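Local coordinates for protein carboxylase (Deinococcus radiodurans, PDB 5H80) that probably catalyses the ATP-dependent carboxylation of biotin, as the biotin carboxylase domain of a single-chain multidomain carboxylase, at residues Q153-P158 and A287-Q292; T281-A286 and G310-I315; D140-K145 and G300-L305; E239-G244 and T250-R255. One frame throughout, in Å; residues are numbered along the deposited sequence.

How the contacts relate
Followed from the N terminus, the chain opens contact 3 at 140-145 and contact 1 at 153-158, then makes contact 4 by turning strand 236-245 back along itself as strand 249-256. This local hairpin is nested inside the loops closed by contacts 1 and 3. Helix 277-293 comes next: residues 281-286 open contact 2 and residues 287-292 close contact 1. Strand 299-306 then closes contact 3, around contact 1, and strand 312-318 closes contact 2, which therefore crosses both 1 and 3. Together they tie one four-stranded antiparallel sheet to the helix on its face and to the two helices 136-142 and 145-154.

Contact 1 (Q153-P158 and A287-Q292); sequences QRLGVP and ALQLAQ
Leu155 and Gln289 meet through one carbonyl oxygen. The amide NE2 of Gln289 donates to Leu155 O at 3.2 Å, reaching a lone pair in the carbonyl plane although the N-H is bent to 143° and the oxygen sits off the amide's own plane. A water completes the link, donating to Leu155 O at 3.0 Å and to Gln289 OE1 at 2.7 Å, so that both ends of the amide are engaged. With CG turned opposite the carbonyl carbon (chi1 -71°) and the chain extended beyond it, Gln289 runs antiparallel past Leu155. Beside the polar link, Leu155 CD2 touches Leu290 CD2 at 3.9 Å, and Val157 CG2 lies 4.2 Å from Gln289 OE1, a looser contact.

What presents the Leu155 carbonyl is the end of helix 145-154. Gly156, at positive phi, closes it with a Schellman motif that includes the bond from Gly156 N to Gln153 O. Farther out, Pro158 joins Phe314 by a backbone bond, while Val157 and Leu290 both pack on Phe314.

Chemically, the helix terminus is held by a direct and a water-mediated polar link at the more exposed margin, backed by aliphatic packing on the buried side; the amide's two ends are distinguished by their opposite hydrogen-bonding roles.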
loop_
_atom_site.group_PDB
_atom_site.type_symbol
_atom_site.label_atom_id
_atom_site.label_comp_id
_atom_site.label_asym_id
_atom_site.label_seq_id
_atom_site.Cartn_x
_atom_site.Cartn_y
_atom_site.Cartn_z
ATOM N N GLN A 153 34.981 -14.938 10.429
ATOM C CA GLN A 153 35.790 -16.125 10.659
ATOM C C GLN A 153 35.804 -16.572 12.104
ATOM O O GLN A 153 35.669 -17.750 12.335
ATOM C CB GLN A 153 37.202 -15.898 10.208
ATOM C CG GLN A 153 37.335 -15.842 8.704
ATOM C CD GLN A 153 38.707 -15.484 8.298
ATOM O OE1 GLN A 153 39.366 -14.717 8.974
ATOM N NE2 GLN A 153 39.141 -16.011 7.194
ATOM N N ARG A 154 35.926 -15.651 13.072
ATOM C CA ARG A 154 35.898 -15.975 14.503
ATOM C C ARG A 154 34.551 -16.498 15.028
ATOM O O ARG A 154 34.478 -17.325 15.912
ATOM C CB ARG A 154 36.398 -14.736 15.306
ATOM C CG ARG A 154 37.876 -14.428 15.020
ATOM C CD ARG A 154 38.515 -13.345 15.899
ATOM N NE ARG A 154 38.674 -12.071 15.173
ATOM C CZ ARG A 154 37.813 -11.048 15.188
ATOM N NH1 ARG A 154 36.710 -11.069 15.919
ATOM N NH2 ARG A 154 38.073 -9.983 14.471
ATOM N N LEU A 155 33.477 -16.070 14.401
ATOM C CA LEU A 155 32.134 -16.610 14.649
ATOM C C LEU A 155 31.717 -17.845 13.879
ATOM O O LEU A 155 30.562 -18.306 14.027
ATOM C CB LEU A 155 31.081 -15.447 14.393
ATOM C CG LEU A 155 30.572 -14.502 15.490
ATOM C CD1 LEU A 155 31.316 -14.543 16.776
ATOM C CD2 LEU A 155 30.403 -13.067 14.949
ATOM N N GLY A 156 32.578 -18.414 13.044
ATOM C CA GLY A 156 32.170 -19.583 12.253
ATOM C C GLY A 156 31.352 -19.325 10.977
ATOM O O GLY A 156 30.893 -20.273 10.305
ATOM N N VAL A 157 31.227 -18.030 10.577
ATOM C CA VAL A 157 30.440 -17.615 9.446
ATOM C C VAL A 157 31.351 -17.699 8.217
ATOM O O VAL A 157 32.429 -17.019 8.165
ATOM C CB VAL A 157 29.843 -16.170 9.598
ATOM C CG1 VAL A 157 29.160 -15.767 8.321
ATOM C CG2 VAL A 157 28.910 -16.040 10.801
ATOM N N PRO A 158 30.959 -18.499 7.176
ATOM C CA PRO A 158 31.806 -18.643 6.007
ATOM C C PRO A 158 31.955 -17.410 5.219
ATOM O O PRO A 158 30.977 -16.624 5.133
ATOM C CB PRO A 158 31.133 -19.704 5.146
ATOM C CG PRO A 158 30.086 -20.277 5.964
ATOM C CD PRO A 158 29.707 -19.266 6.981
ATOM N N ALA A 287 23.569 -13.846 10.409
ATOM C CA ALA A 287 23.371 -12.458 10.553
ATOM C C ALA A 287 23.159 -12.004 12.023
ATOM O O ALA A 287 23.690 -11.004 12.479
ATOM C CB ALA A 287 22.194 -12.095 9.612
ATOM N N LEU A 288 22.346 -12.727 12.785
ATOM C CA LEU A 288 22.156 -12.490 14.179
ATOM C C LEU A 288 23.421 -12.582 15.076
ATOM O O LEU A 288 23.585 -11.715 15.903
ATOM C CB LEU A 288 21.047 -13.358 14.725
ATOM C CG LEU A 288 19.562 -13.103 14.255
ATOM C CD1 LEU A 288 18.676 -14.182 14.807
ATOM C CD2 LEU A 288 19.068 -11.654 14.600
ATOM N N GLN A 289 24.325 -13.517 14.781
ATOM C CA GLN A 289 25.678 -13.682 15.434
ATOM C C GLN A 289 26.576 -12.472 15.170
ATOM O O GLN A 289 27.011 -11.899 16.114
ATOM C CB GLN A 289 26.425 -14.895 14.878
ATOM C CG GLN A 289 25.866 -16.241 15.298
ATOM C CD GLN A 289 26.726 -17.361 14.781
ATOM O OE1 GLN A 289 26.529 -17.913 13.638
ATOM N NE2 GLN A 289 27.821 -17.595 15.521
ATOM N N LEU A 290 26.666 -12.006 13.931
ATOM C CA LEU A 290 27.400 -10.817 13.567
ATOM C C LEU A 290 26.883 -9.604 14.325
ATOM O O LEU A 290 27.621 -8.813 14.899
ATOM C CB LEU A 290 27.290 -10.596 12.077
ATOM C CG LEU A 290 28.027 -11.656 11.315
ATOM C CD1 LEU A 290 27.651 -11.595 9.856
ATOM C CD2 LEU A 290 29.532 -11.536 11.501
ATOM N N ALA A 291 25.556 -9.439 14.334
ATOM C CA ALA A 291 24.967 -8.227 14.917
ATOM C C ALA A 291 25.121 -8.208 16.457
ATOM O O ALA A 291 25.431 -7.198 17.110
ATOM C CB ALA A 291 23.458 -8.288 14.636
ATOM N N GLN A 292 24.846 -9.356 17.041
ATOM C CA GLN A 292 24.908 -9.580 18.508
ATOM C C GLN A 292 26.370 -9.324 18.988
ATOM O O GLN A 292 26.535 -8.612 19.964
ATOM C CB GLN A 292 24.421 -10.930 18.973
ATOM C CG GLN A 292 24.618 -11.218 20.454
ATOM C CD GLN A 292 23.543 -10.576 21.313
ATOM O OE1 GLN A 292 22.586 -9.982 20.816
ATOM N NE2 GLN A 292 23.678 -10.721 22.623
HETATM O O HOH W 1 28.323 -19.517 12.494
#

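Contact 2 (T281-A286 and G310-I315); sequences TALIGA and GDFYFI
Ala286 and Ala282, two of the three residues that hold Phe312, are themselves joined by the helical bond from Ala286 N to Ala282 O at 3.0 Å. That bond fixes the spacing of their methyl groups one turn apart, and the contact built on it is wholly apolar: no hydrogen bond joins 281-286 to 310-315. Ala282 CB comes to Phe312 CE2 at 3.6 Å, and Ala286 CB reaches CE1, the matching carbon on the other limb of the ring, at 4.0 Å. Leu283 completes the seat from nearer the root of the side chain, its CD1 lying 3.4 Å from Phe312 CG and almost as close to CB. All three approach the ring obliquely.

Two torsions suit this close fit. Phe312 carries CG between its backbone N and carbonyl carbon (chi1 61°), which projects the ring at the helix, and Leu283 has a chi1 of -92°, away from a staggered value, bringing CD1 against the ring's base. An alanine at Phe312 is likely to open a gap between the strand and this helical turn, leaving the methyls of Ala282 and Ala286 and the Leu283 branch without their common partner.

Leu283 also packs on Phe304 and Val306, and Phe312 on Val306, so the same side chains reach the neighbouring strand. The helix segment runs at 32° to strand 312-315, with axes 10.2 Å apart. This is the layered alpha/beta packing of an ATP-grasp domain, a helix packed on its antiparallel sheet and here covering one of the sheet's two outer strands, 312-318.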
loop_
_atom_site.group_PDB
_atom_site.type_symbol
_atom_site.label_atom_id
_atom_site.label_comp_id
_atom_site.label_asym_id
_atom_site.label_seq_id
_atom_site.Cartn_x
_atom_site.Cartn_y
_atom_site.Cartn_z
ATOM N N THR A 281 17.090 -20.389 7.949
ATOM C CA THR A 281 17.349 -20.286 9.333
ATOM C C THR A 281 18.871 -20.170 9.472
ATOM O O THR A 281 19.292 -19.482 10.380
ATOM C CB THR A 281 16.793 -21.362 10.298
ATOM O OG1 THR A 281 17.810 -22.155 10.898
ATOM C CG2 THR A 281 15.686 -21.921 9.919
ATOM N N ALA A 282 19.594 -20.824 8.592
ATOM C CA ALA A 282 21.081 -20.619 8.683
ATOM C C ALA A 282 21.608 -19.223 8.373
ATOM O O ALA A 282 22.478 -18.640 9.152
ATOM C CB ALA A 282 21.811 -21.638 7.874
ATOM N N LEU A 283 21.068 -18.653 7.312
ATOM C CA LEU A 283 21.378 -17.273 6.957
ATOM C C LEU A 283 21.045 -16.299 8.039
ATOM O O LEU A 283 21.840 -15.494 8.459
ATOM C CB LEU A 283 20.641 -16.881 5.709
ATOM C CG LEU A 283 21.078 -16.964 4.281
ATOM C CD1 LEU A 283 22.578 -17.081 3.910
ATOM C CD2 LEU A 283 20.129 -17.649 3.397
ATOM N N ILE A 284 19.846 -16.399 8.622
ATOM C CA ILE A 284 19.460 -15.498 9.684
ATOM C C ILE A 284 20.277 -15.652 10.953
ATOM O O ILE A 284 20.701 -14.659 11.533
ATOM C CB ILE A 284 17.971 -15.607 9.946
ATOM C CG1 ILE A 284 17.286 -15.277 8.579
ATOM C CG2 ILE A 284 17.616 -14.759 11.133
ATOM C CD1 ILE A 284 15.735 -15.487 8.749
ATOM N N GLY A 285 20.648 -16.893 11.261
ATOM C CA GLY A 285 21.481 -17.204 12.427
ATOM C C GLY A 285 22.852 -16.518 12.282
ATOM O O GLY A 285 23.302 -15.934 13.282
ATOM N N ALA A 286 23.481 -16.685 11.130
ATOM C CA ALA A 286 24.749 -15.973 10.813
ATOM C C ALA A 286 24.652 -14.471 10.992
ATOM O O ALA A 286 25.457 -13.835 11.702
ATOM C CB ALA A 286 25.266 -16.270 9.385
ATOM N N GLY A 310 22.702 -24.567 -1.031
ATOM C CA GLY A 310 22.498 -23.837 0.205
ATOM C C GLY A 310 23.792 -23.602 1.022
ATOM O O GLY A 310 23.730 -23.122 2.140
ATOM N N ASP A 311 24.955 -23.847 0.464
ATOM C CA ASP A 311 26.142 -23.195 0.979
ATOM C C ASP A 311 26.005 -21.680 0.908
ATOM O O ASP A 311 25.538 -21.105 -0.100
ATOM C CB ASP A 311 27.420 -23.633 0.176
ATOM C CG ASP A 311 27.869 -25.074 0.511
ATOM O OD1 ASP A 311 27.555 -25.661 1.584
ATOM O OD2 ASP A 311 28.524 -25.652 -0.381
ATOM N N PHE A 312 26.540 -21.021 1.909
ATOM C CA PHE A 312 26.505 -19.488 1.880
ATOM C C PHE A 312 27.872 -18.864 2.257
ATOM O O PHE A 312 28.684 -19.513 2.996
ATOM C CB PHE A 312 25.289 -18.902 2.658
ATOM C CG PHE A 312 25.243 -19.236 4.083
ATOM C CD1 PHE A 312 25.942 -18.503 5.055
ATOM C CD2 PHE A 312 24.638 -20.425 4.542
ATOM C CE1 PHE A 312 25.908 -18.835 6.406
ATOM C CE2 PHE A 312 24.614 -20.753 5.873
ATOM C CZ PHE A 312 25.263 -19.968 6.847
ATOM N N TYR A 313 28.077 -17.647 1.801
ATOM C CA TYR A 313 29.332 -16.864 2.036
ATOM C C TYR A 313 28.880 -15.448 2.399
ATOM O O TYR A 313 28.160 -14.854 1.552
ATOM C CB TYR A 313 30.134 -16.818 0.787
ATOM C CG TYR A 313 30.536 -18.184 0.345
ATOM C CD1 TYR A 313 31.594 -18.803 0.946
ATOM C CD2 TYR A 313 29.813 -18.877 -0.613
ATOM C CE1 TYR A 313 32.015 -20.090 0.555
ATOM C CE2 TYR A 313 30.168 -20.204 -0.971
ATOM C CZ TYR A 313 31.269 -20.787 -0.346
ATOM O OH TYR A 313 31.701 -22.058 -0.624
ATOM N N PHE A 314 29.304 -15.005 3.568
ATOM C CA PHE A 314 29.170 -13.571 3.982
ATOM C C PHE A 314 29.984 -12.676 3.071
ATOM O O PHE A 314 31.212 -12.876 2.919
ATOM C CB PHE A 314 29.527 -13.451 5.454
ATOM C CG PHE A 314 29.629 -12.020 5.913
ATOM C CD1 PHE A 314 28.510 -11.219 5.913
ATOM C CD2 PHE A 314 30.843 -11.482 6.326
ATOM C CE1 PHE A 314 28.570 -9.892 6.306
ATOM C CE2 PHE A 314 30.885 -10.164 6.793
ATOM C CZ PHE A 314 29.757 -9.366 6.746
ATOM N N ILE A 315 29.370 -11.682 2.443
ATOM C CA ILE A 315 30.010 -10.761 1.524
ATOM C C ILE A 315 30.048 -9.337 2.022
ATOM O O ILE A 315 30.976 -8.670 1.638
ATOM C CB ILE A 315 29.552 -10.783 0.048
ATOM C CG1 ILE A 315 28.084 -10.381 -0.223
ATOM C CG2 ILE A 315 29.849 -12.151 -0.574
ATOM C CD1 ILE A 315 27.731 -10.106 -1.703
#

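Contact 3 (D140-K145 and G300-L305); sequences DLFGDK and GTFEFL
Phe142 and Phe302 form an offset edge-to-face pair, the edge of the Phe302 ring being directed at the face of Phe142. The planes stand at 89° to one another and the ring centroids are 5.7 Å apart. Because of the offset, the touching atoms lie at the far ends of both rings: Phe302 CE1 is 4.0 Å from Phe142 CZ, and Phe302 CZ is 4.1 Å from both CE2 and CZ of Phe142. Phe142 CZ lies near the plane of the Phe302 ring, whereas CE1 of Phe302 comes to the Phe142 ring obliquely.

Both phenylalanines set CG opposite the carbonyl carbon, with chi1 near -65°, yet their chi2 angles differ by about 50°, and this turns the rings differently about their own stems. Ala317 packs against both, Leu151 against Phe142, and Ala287 and Leu290 against Phe302. Just past Phe142 the chain turns into the next helix, where Asp144 is the N-cap and its OD2 accepts from Arg147 N.

The pair thus docks the last turn of helix 136-142 at the margin of the apolar layer between sheet and helix 277-293, within a core consistent with the ATP-grasp fold of biotin carboxylases.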
loop_
_atom_site.group_PDB
_atom_site.type_symbol
_atom_site.label_atom_id
_atom_site.label_comp_id
_atom_site.label_asym_id
_atom_site.label_seq_id
_atom_site.Cartn_x
_atom_site.Cartn_y
_atom_site.Cartn_z
ATOM N N ASP A 140 33.220 1.641 11.533
ATOM C CA ASP A 140 34.654 1.423 11.143
ATOM C C ASP A 140 34.889 -0.025 10.838
ATOM O O ASP A 140 35.520 -0.382 9.834
ATOM C CB ASP A 140 35.638 1.852 12.239
ATOM C CG ASP A 140 36.002 3.341 12.164
ATOM O OD1 ASP A 140 36.009 3.928 11.041
ATOM O OD2 ASP A 140 36.261 3.894 13.250
ATOM N N LEU A 141 34.380 -0.866 11.705
ATOM C CA LEU A 141 34.447 -2.299 11.517
ATOM C C LEU A 141 33.757 -2.807 10.236
ATOM O O LEU A 141 34.394 -3.444 9.406
ATOM C CB LEU A 141 33.926 -2.977 12.735
ATOM C CG LEU A 141 34.472 -4.434 13.045
ATOM C CD1 LEU A 141 34.048 -4.943 14.421
ATOM C CD2 LEU A 141 34.085 -5.448 11.958
ATOM N N PHE A 142 32.458 -2.524 10.039
ATOM C CA PHE A 142 31.786 -3.069 8.898
ATOM C C PHE A 142 32.184 -2.427 7.619
ATOM O O PHE A 142 31.865 -2.943 6.590
ATOM C CB PHE A 142 30.237 -3.110 9.127
ATOM C CG PHE A 142 29.780 -4.044 10.245
ATOM C CD1 PHE A 142 30.413 -5.242 10.526
ATOM C CD2 PHE A 142 28.576 -3.815 10.883
ATOM C CE1 PHE A 142 29.944 -6.099 11.526
ATOM C CE2 PHE A 142 28.107 -4.670 11.880
ATOM C CZ PHE A 142 28.780 -5.806 12.194
ATOM N N GLY A 143 32.909 -1.274 7.680
ATOM C CA GLY A 143 33.450 -0.671 6.528
ATOM C C GLY A 143 34.843 -1.170 6.164
ATOM O O GLY A 143 35.359 -0.834 5.117
ATOM N N ASP A 144 35.379 -2.071 6.951
ATOM C CA ASP A 144 36.718 -2.599 6.667
ATOM C C ASP A 144 36.652 -4.077 6.287
ATOM O O ASP A 144 36.341 -4.974 7.117
ATOM C CB ASP A 144 37.602 -2.415 7.904
ATOM C CG ASP A 144 39.065 -2.768 7.619
ATOM O OD1 ASP A 144 39.776 -1.864 7.174
ATOM O OD2 ASP A 144 39.480 -3.945 7.810
ATOM N N LYS A 145 36.994 -4.309 5.017
ATOM C CA LYS A 145 36.917 -5.674 4.449
ATOM C C LYS A 145 37.625 -6.625 5.361
ATOM O O LYS A 145 37.069 -7.606 5.879
ATOM C CB LYS A 145 37.486 -5.675 3.016
ATOM C CG LYS A 145 37.571 -7.033 2.346
ATOM C CD LYS A 145 36.205 -7.541 1.888
ATOM C CE LYS A 145 36.244 -9.029 1.531
ATOM N NZ LYS A 145 35.410 -9.302 0.331
ATOM N N GLY A 300 20.628 -2.691 10.022
ATOM C CA GLY A 300 21.754 -3.082 9.224
ATOM C C GLY A 300 21.376 -4.293 8.402
ATOM O O GLY A 300 20.368 -4.951 8.834
ATOM N N THR A 301 22.061 -4.552 7.304
ATOM C CA THR A 301 21.761 -5.675 6.457
ATOM C C THR A 301 23.085 -6.506 6.361
ATOM O O THR A 301 24.112 -5.896 6.184
ATOM C CB THR A 301 21.318 -5.247 5.127
ATOM O OG1 THR A 301 20.106 -4.475 5.251
ATOM C CG2 THR A 301 21.156 -6.381 4.102
ATOM N N PHE A 302 22.979 -7.831 6.384
ATOM C CA PHE A 302 24.050 -8.746 6.164
ATOM C C PHE A 302 23.754 -9.489 4.847
ATOM O O PHE A 302 22.708 -10.197 4.732
ATOM C CB PHE A 302 24.148 -9.655 7.341
ATOM C CG PHE A 302 24.503 -8.957 8.563
ATOM C CD1 PHE A 302 25.871 -8.742 8.854
ATOM C CD2 PHE A 302 23.533 -8.311 9.354
ATOM C CE1 PHE A 302 26.249 -8.018 9.983
ATOM C CE2 PHE A 302 23.919 -7.530 10.455
ATOM C CZ PHE A 302 25.274 -7.426 10.775
ATOM N N GLU A 303 24.656 -9.318 3.902
ATOM C CA GLU A 303 24.583 -9.801 2.490
ATOM C C GLU A 303 25.358 -11.165 2.352
ATOM O O GLU A 303 26.457 -11.313 2.888
ATOM C CB GLU A 303 25.014 -8.843 1.434
ATOM C CG GLU A 303 24.276 -7.543 1.524
ATOM C CD GLU A 303 24.715 -6.563 0.424
ATOM O OE1 GLU A 303 25.704 -6.873 -0.286
ATOM O OE2 GLU A 303 24.062 -5.531 0.276
ATOM N N PHE A 304 24.749 -12.086 1.642
ATOM C CA PHE A 304 25.375 -13.384 1.369
ATOM C C PHE A 304 25.191 -13.777 -0.099
ATOM O O PHE A 304 24.227 -13.387 -0.758
ATOM C CB PHE A 304 24.728 -14.483 2.228
ATOM C CG PHE A 304 24.775 -14.250 3.663
ATOM C CD1 PHE A 304 25.798 -14.783 4.490
ATOM C CD2 PHE A 304 23.757 -13.499 4.322
ATOM C CE1 PHE A 304 25.833 -14.636 5.798
ATOM C CE2 PHE A 304 23.795 -13.310 5.747
ATOM C CZ PHE A 304 24.874 -13.845 6.498
ATOM N N LEU A 305 26.144 -14.575 -0.594
ATOM C CA LEU A 305 25.982 -15.368 -1.792
ATOM C C LEU A 305 25.687 -16.809 -1.356
ATOM O O LEU A 305 26.321 -17.371 -0.427
ATOM C CB LEU A 305 27.231 -15.355 -2.703
ATOM C CG LEU A 305 27.636 -13.966 -3.254
ATOM C CD1 LEU A 305 28.899 -14.142 -4.089
ATOM C CD2 LEU A 305 26.469 -13.371 -3.983
#

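Contact 4 (E239-G244 and T250-R255); sequences EVQVAG and THLWER
The guanidinium of Arg255 is met along its edge by Glu239 OE2 and Gln241 OE1, both close to its plane. The carboxylate stands at 90° to that plane and the amide at 60°. Arg255 NE donates to Glu239 OE2 at 2.9 Å in a nearly straight salt bridge that uses the oxygen's anti lone pair. Arg255 NH1 and NH2 both grip Gln241 OE1: NH1, at 2.8 Å, lies on a lone pair, while NH2 stands above the carbonyl plane. The other end of the amide is also tied, since Gln241 NE2 donates to Val242 O at 3.2 Å. A leucine in place of Arg255 would probably leave Glu239 relying on Lys265, which pairs with OE1, for its countercharge and strip Gln241 OE1 of both donors.

Two more flat groups, His251 and Trp253, belong to strand 250-255 itself, His251 on the sheet face of Val240 and Val242. His251 CE1 lies 3.4 Å above one face of the Trp253 ring, toward its rim, and His251 ND1 accepts from Trp253 N in the imidazole plane. Their outer nitrogens are bound elsewhere, His251 NE2 to Pro358 O and Trp253 NE1 to Ala361 O.

These details surround a beta bulge. Val240 pairs with Glu254 and Val242 with His251, so Gln241 alone faces both Leu252 and Trp253; its N donates to Trp253 O at 3.1 Å and its O accepts from Leu252 N. Regular pairing, resumed at Val242, continues in the hydrogen-bonded pair Ala243-Thr250. The result is a bulged beta hairpin at one margin of the antiparallel sheet of an ATP-grasp domain.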
loop_
_atom_site.group_PDB
_atom_site.type_symbol
_atom_site.label_atom_id
_atom_site.label_comp_id
_atom_site.label_asym_id
_atom_site.label_seq_id
_atom_site.Cartn_x
_atom_site.Cartn_y
_atom_site.Cartn_z
ATOM N N GLU A 239 20.070 -11.555 1.481
ATOM C CA GLU A 239 20.537 -10.625 2.519
ATOM C C GLU A 239 19.513 -10.676 3.621
ATOM O O GLU A 239 18.324 -10.838 3.355
ATOM C CB GLU A 239 20.717 -9.211 2.045
ATOM C CG GLU A 239 19.432 -8.467 1.511
ATOM C CD GLU A 239 19.742 -7.155 0.781
ATOM O OE1 GLU A 239 20.908 -6.915 0.350
ATOM O OE2 GLU A 239 18.843 -6.334 0.641
ATOM N N VAL A 240 19.979 -10.416 4.796
ATOM C CA VAL A 240 19.112 -10.481 5.986
ATOM C C VAL A 240 18.971 -9.143 6.624
ATOM O O VAL A 240 19.936 -8.493 6.913
ATOM C CB VAL A 240 19.628 -11.519 7.048
ATOM C CG1 VAL A 240 18.823 -11.395 8.264
ATOM C CG2 VAL A 240 19.689 -12.932 6.511
ATOM N N GLN A 241 17.715 -8.674 6.868
ATOM C CA GLN A 241 17.466 -7.451 7.591
ATOM C C GLN A 241 17.528 -7.657 9.090
ATOM O O GLN A 241 16.722 -8.500 9.627
ATOM C CB GLN A 241 16.028 -6.970 7.226
ATOM C CG GLN A 241 15.674 -5.702 7.901
ATOM C CD GLN A 241 16.464 -4.456 7.331
ATOM O OE1 GLN A 241 16.315 -4.096 6.209
ATOM N NE2 GLN A 241 17.463 -3.951 8.167
ATOM N N VAL A 242 18.470 -6.944 9.710
ATOM C CA VAL A 242 18.604 -6.808 11.130
ATOM C C VAL A 242 18.209 -5.492 11.748
ATOM O O VAL A 242 18.254 -4.414 11.185
ATOM C CB VAL A 242 20.028 -7.238 11.574
ATOM C CG1 VAL A 242 20.294 -7.020 13.047
ATOM C CG2 VAL A 242 20.251 -8.710 11.208
ATOM N N ALA A 243 17.794 -5.620 12.979
ATOM C CA ALA A 243 17.576 -4.515 13.861
ATOM C C ALA A 243 18.093 -4.844 15.225
ATOM O O ALA A 243 17.890 -5.970 15.763
ATOM C CB ALA A 243 16.022 -4.154 13.979
ATOM N N GLY A 244 18.491 -3.812 15.922
ATOM C CA GLY A 244 18.944 -3.876 17.330
ATOM C C GLY A 244 18.758 -2.664 18.169
ATOM O O GLY A 244 18.622 -1.530 17.680
ATOM N N THR A 250 17.292 -8.555 16.604
ATOM C CA THR A 250 16.266 -9.277 15.912
ATOM C C THR A 250 16.397 -9.127 14.406
ATOM O O THR A 250 17.394 -8.542 13.891
ATOM C CB THR A 250 14.888 -8.845 16.437
ATOM O OG1 THR A 250 13.889 -9.789 16.080
ATOM C CG2 THR A 250 14.525 -7.468 15.865
ATOM N N HIS A 251 15.437 -9.669 13.661
ATOM C CA HIS A 251 15.473 -9.784 12.249
ATOM C C HIS A 251 14.062 -9.598 11.657
ATOM O O HIS A 251 13.050 -9.811 12.323
ATOM C CB HIS A 251 16.116 -11.034 11.755
ATOM C CG HIS A 251 15.267 -12.277 11.950
ATOM N ND1 HIS A 251 14.284 -12.678 11.090
ATOM C CD2 HIS A 251 15.204 -13.137 12.998
ATOM C CE1 HIS A 251 13.721 -13.810 11.544
ATOM N NE2 HIS A 251 14.204 -14.029 12.726
ATOM N N LEU A 252 14.058 -9.157 10.441
ATOM C CA LEU A 252 12.843 -9.128 9.521
ATOM C C LEU A 252 13.047 -10.088 8.317
ATOM O O LEU A 252 12.717 -9.730 7.163
ATOM C CB LEU A 252 12.397 -7.717 9.118
ATOM C CG LEU A 252 11.735 -6.823 10.139
ATOM C CD1 LEU A 252 10.535 -7.525 10.808
ATOM C CD2 LEU A 252 12.781 -6.407 11.079
ATOM N N TRP A 253 13.671 -11.273 8.537
ATOM C CA TRP A 253 13.882 -12.273 7.534
ATOM C C TRP A 253 14.765 -11.748 6.389
ATOM O O TRP A 253 15.581 -10.842 6.603
ATOM C CB TRP A 253 12.500 -12.885 7.012
ATOM C CG TRP A 253 11.765 -13.538 8.205
ATOM C CD1 TRP A 253 11.889 -14.809 8.673
ATOM C CD2 TRP A 253 10.713 -12.934 8.952
ATOM N NE1 TRP A 253 11.011 -15.015 9.700
ATOM C CE2 TRP A 253 10.292 -13.878 9.915
ATOM C CE3 TRP A 253 10.119 -11.628 8.934
ATOM C CZ2 TRP A 253 9.236 -13.598 10.826
ATOM C CZ3 TRP A 253 9.083 -11.349 9.907
ATOM C CH2 TRP A 253 8.646 -12.333 10.743
ATOM N N GLU A 254 14.528 -12.213 5.180
ATOM C CA GLU A 254 15.406 -12.031 4.073
ATOM C C GLU A 254 14.864 -11.285 2.904
ATOM O O GLU A 254 13.636 -11.221 2.652
ATOM C CB GLU A 254 16.002 -13.353 3.612
ATOM C CG GLU A 254 15.273 -14.260 2.646
ATOM C CD GLU A 254 13.950 -14.856 3.168
ATOM O OE1 GLU A 254 13.751 -14.818 4.393
ATOM O OE2 GLU A 254 13.253 -15.359 2.287
ATOM N N ARG A 255 15.775 -10.939 1.982
ATOM C CA ARG A 255 15.445 -10.410 0.633
ATOM C C ARG A 255 16.406 -10.990 -0.365
ATOM O O ARG A 255 17.554 -11.349 0.029
ATOM C CB ARG A 255 15.621 -8.886 0.549
ATOM C CG ARG A 255 14.707 -8.001 1.306
ATOM C CD ARG A 255 15.043 -6.511 1.292
ATOM N NE ARG A 255 16.291 -6.131 1.952
ATOM C CZ ARG A 255 16.388 -5.590 3.147
ATOM N NH1 ARG A 255 15.315 -5.348 3.932
ATOM N NH2 ARG A 255 17.568 -5.253 3.579
#